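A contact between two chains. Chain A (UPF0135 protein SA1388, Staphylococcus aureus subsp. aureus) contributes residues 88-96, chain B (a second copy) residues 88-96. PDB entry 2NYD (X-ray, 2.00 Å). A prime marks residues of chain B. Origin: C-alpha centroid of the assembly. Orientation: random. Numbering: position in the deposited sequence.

Chain A, residues 88-96: IRKLIQHDI
Chain B 88-96: IRKLIQHDI

Two copies of the same segment meet through the C-terminal ends of helices that begin earlier in each chain; residues 88-93 are helical in both, and the axes cross at -85°, 9.3 Å apart at closest approach. The backbones come nearest at Gln93 (CA of Gln93 to CA of Gln93′, 5.1 Å), and the main contacts recur with the chains exchanged. In chain A, Ile88 (m, t) points sideways and its end leads away. Arg89 (m, t, p, chi4 77°) also starts sideways, but its end approaches the partner: NH2 lies 3.9 Å from CG1 of Ile92′, obliquely placed, and donates to a water (2.9 Å) that in turn donates to O of Ile96′ (2.7 Å). A second water joins NH1 of Arg89′ (2.9 Å) to O of Ile96 (2.7 Å). Lys90 points away, and the end of Leu91 (m, t) leads away. Ile92 (m, t) points toward chain B and forms the apolar centre, its CG2 3.8 Å from CG2 of Ile92′. Gln93 (m, t, chi3 -20°) starts sideways, but its end comes nearer: CG packs 3.7 Å from CG2 of Ile92′, and NE2 donates to O of Ile92′ at 2.9 Å, with an N-H...O angle of 158°; reciprocally, NE2 of Gln93′ (m, t, chi3 -37°) donates to O of Ile92 at 3.1 Å and 159°. These carbonyls also accept within their own chains, from N of Asp95 to O of Ile92 and from N of Asp95′ to O of Ile92′, both 3.0 Å. His94 (phi/psi -108/12) is the first residue to leave helical geometry and points away. Asp95 turns to positive phi (55/42); with chi1 m, its OD2 comes 3.1 Å from NE2 of Gln93′, while OD2 of Asp95′ lies 2.9 Å from NE2 of Gln93. Ile96 (-98/133; m, m) points away, its N bonded to O of Leu91 at 2.7 Å.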

# COMPACT_ATOMS: atom_id res chain seq x y z
N ILE A 88 -30.43 -5.21 15.70
CA ILE A 88 -30.32 -6.48 14.94
C ILE A 88 -30.87 -7.65 15.76
O ILE A 88 -31.66 -8.49 15.26
CB ILE A 88 -28.83 -6.75 14.59
CG1 ILE A 88 -28.29 -5.71 13.58
CG2 ILE A 88 -28.67 -8.21 13.96
CD1 ILE A 88 -26.75 -5.46 13.60
N ARG A 89 -30.45 -7.70 17.03
CA ARG A 89 -30.95 -8.74 17.96
C ARG A 89 -32.47 -8.63 18.17
O ARG A 89 -33.15 -9.66 18.17
CB ARG A 89 -30.19 -8.71 19.28
CG ARG A 89 -28.70 -9.19 19.16
CD ARG A 89 -27.85 -8.75 20.36
NE ARG A 89 -28.37 -9.33 21.59
CZ ARG A 89 -28.20 -10.59 22.00
NH1 ARG A 89 -28.77 -10.98 23.13
NH2 ARG A 89 -27.44 -11.45 21.30
N LYS A 90 -33.00 -7.43 18.37
CA LYS A 90 -34.45 -7.28 18.48
C LYS A 90 -35.20 -7.78 17.26
O LYS A 90 -36.22 -8.48 17.41
CB LYS A 90 -34.87 -5.85 18.85
CG LYS A 90 -36.31 -5.79 19.39
CD LYS A 90 -36.39 -4.74 20.49
CE LYS A 90 -37.75 -4.74 21.22
NZ LYS A 90 -37.71 -3.51 22.12
N LEU A 91 -34.74 -7.43 16.06
CA LEU A 91 -35.36 -7.98 14.85
C LEU A 91 -35.48 -9.51 14.88
O LEU A 91 -36.57 -10.09 14.68
CB LEU A 91 -34.60 -7.56 13.59
CG LEU A 91 -34.65 -6.05 13.27
CD1 LEU A 91 -33.54 -5.61 12.28
CD2 LEU A 91 -36.01 -5.70 12.71
N ILE A 92 -34.33 -10.16 15.06
CA ILE A 92 -34.23 -11.61 15.08
C ILE A 92 -35.09 -12.23 16.18
O ILE A 92 -35.88 -13.12 15.92
CB ILE A 92 -32.76 -12.03 15.20
CG1 ILE A 92 -32.04 -11.67 13.89
CG2 ILE A 92 -32.63 -13.55 15.48
CD1 ILE A 92 -30.52 -11.82 13.96
N GLN A 93 -34.97 -11.72 17.40
CA GLN A 93 -35.75 -12.24 18.50
C GLN A 93 -37.29 -12.04 18.31
O GLN A 93 -38.08 -12.78 18.90
CB GLN A 93 -35.25 -11.68 19.83
CG GLN A 93 -34.05 -12.44 20.29
CD GLN A 93 -33.35 -11.86 21.48
OE1 GLN A 93 -33.51 -10.68 21.79
NE2 GLN A 93 -32.51 -12.68 22.13
N HIS A 94 -37.71 -11.10 17.46
CA HIS A 94 -39.15 -10.91 17.22
C HIS A 94 -39.54 -11.40 15.88
O HIS A 94 -40.65 -11.13 15.42
CB HIS A 94 -39.56 -9.44 17.44
CG HIS A 94 -39.48 -9.03 18.87
ND1 HIS A 94 -40.59 -8.95 19.69
CD2 HIS A 94 -38.41 -8.73 19.64
CE1 HIS A 94 -40.21 -8.61 20.90
NE2 HIS A 94 -38.89 -8.47 20.90
N ASP A 95 -38.64 -12.15 15.22
CA ASP A 95 -38.92 -12.68 13.90
C ASP A 95 -39.34 -11.57 12.89
O ASP A 95 -40.26 -11.75 12.07
CB ASP A 95 -39.98 -13.79 13.99
CG ASP A 95 -39.51 -14.99 14.79
OD1 ASP A 95 -39.92 -15.13 15.93
OD2 ASP A 95 -38.68 -15.76 14.27
N ILE A 96 -38.65 -10.43 12.94
CA ILE A 96 -38.89 -9.37 11.94
C ILE A 96 -37.84 -9.47 10.84
O ILE A 96 -36.61 -9.61 11.09
CB ILE A 96 -38.89 -7.95 12.55
CG1 ILE A 96 -39.64 -7.85 13.89
CG2 ILE A 96 -39.33 -6.87 11.49
CD1 ILE A 96 -41.17 -8.07 13.82
N ILE B 88 -26.15 -18.29 13.70
CA ILE B 88 -26.12 -17.03 14.45
C ILE B 88 -27.53 -16.70 14.97
O ILE B 88 -27.73 -16.33 16.14
CB ILE B 88 -25.58 -15.87 13.57
CG1 ILE B 88 -24.08 -16.12 13.23
CG2 ILE B 88 -25.80 -14.52 14.32
CD1 ILE B 88 -23.57 -15.25 12.02
N ARG B 89 -28.50 -16.81 14.08
CA ARG B 89 -29.91 -16.58 14.42
C ARG B 89 -30.40 -17.53 15.49
O ARG B 89 -31.17 -17.15 16.35
CB ARG B 89 -30.77 -16.75 13.15
CG ARG B 89 -30.56 -15.62 12.11
CD ARG B 89 -31.23 -15.93 10.77
NE ARG B 89 -32.68 -16.13 10.92
CZ ARG B 89 -33.59 -15.15 11.01
NH1 ARG B 89 -33.25 -13.85 10.93
NH2 ARG B 89 -34.87 -15.46 11.18
N LYS B 90 -29.96 -18.78 15.45
CA LYS B 90 -30.40 -19.73 16.47
C LYS B 90 -29.84 -19.40 17.83
O LYS B 90 -30.53 -19.56 18.83
CB LYS B 90 -30.08 -21.17 16.05
CG LYS B 90 -30.68 -22.24 17.06
CD LYS B 90 -31.26 -23.39 16.32
CE LYS B 90 -32.03 -24.35 17.25
NZ LYS B 90 -32.13 -25.65 16.51
N LEU B 91 -28.58 -18.91 17.88
CA LEU B 91 -27.97 -18.44 19.15
C LEU B 91 -28.81 -17.32 19.75
O LEU B 91 -29.15 -17.30 20.93
CB LEU B 91 -26.52 -17.94 18.92
CG LEU B 91 -25.48 -19.04 18.63
CD1 LEU B 91 -24.16 -18.53 17.93
CD2 LEU B 91 -25.17 -19.82 19.94
N ILE B 92 -29.13 -16.35 18.90
CA ILE B 92 -29.86 -15.17 19.35
C ILE B 92 -31.27 -15.53 19.79
O ILE B 92 -31.73 -15.12 20.86
CB ILE B 92 -29.83 -14.07 18.29
CG1 ILE B 92 -28.39 -13.53 18.17
CG2 ILE B 92 -30.71 -12.87 18.73
CD1 ILE B 92 -28.12 -12.67 16.90
N GLN B 93 -31.93 -16.34 18.98
CA GLN B 93 -33.30 -16.70 19.29
C GLN B 93 -33.41 -17.47 20.60
O GLN B 93 -34.40 -17.29 21.31
CB GLN B 93 -33.93 -17.44 18.11
CG GLN B 93 -34.22 -16.43 17.05
CD GLN B 93 -34.88 -16.99 15.82
OE1 GLN B 93 -34.57 -18.12 15.39
NE2 GLN B 93 -35.75 -16.17 15.20
N HIS B 94 -32.40 -18.27 20.93
CA HIS B 94 -32.38 -19.01 22.19
C HIS B 94 -31.60 -18.36 23.29
O HIS B 94 -31.32 -19.01 24.30
CB HIS B 94 -31.85 -20.44 21.96
CG HIS B 94 -32.77 -21.27 21.14
ND1 HIS B 94 -33.65 -22.17 21.70
CD2 HIS B 94 -33.00 -21.29 19.80
CE1 HIS B 94 -34.37 -22.73 20.74
NE2 HIS B 94 -34.00 -22.20 19.58
N ASP B 95 -31.22 -17.08 23.11
CA ASP B 95 -30.48 -16.36 24.16
C ASP B 95 -29.21 -17.09 24.59
O ASP B 95 -28.87 -17.15 25.76
CB ASP B 95 -31.40 -16.04 25.36
CG ASP B 95 -32.45 -14.98 25.00
OD1 ASP B 95 -33.63 -15.30 24.93
OD2 ASP B 95 -32.06 -13.83 24.76
N ILE B 96 -28.49 -17.65 23.60
CA ILE B 96 -27.20 -18.25 23.83
C ILE B 96 -26.09 -17.25 23.53
O ILE B 96 -26.10 -16.54 22.50
CB ILE B 96 -26.97 -19.58 22.99
CG1 ILE B 96 -28.18 -20.55 23.05
CG2 ILE B 96 -25.65 -20.30 23.47
CD1 ILE B 96 -28.46 -21.13 24.39
O HOH W 1 -27.41 -14.21 22.23
O HOH W 2 -35.48 -12.05 11.56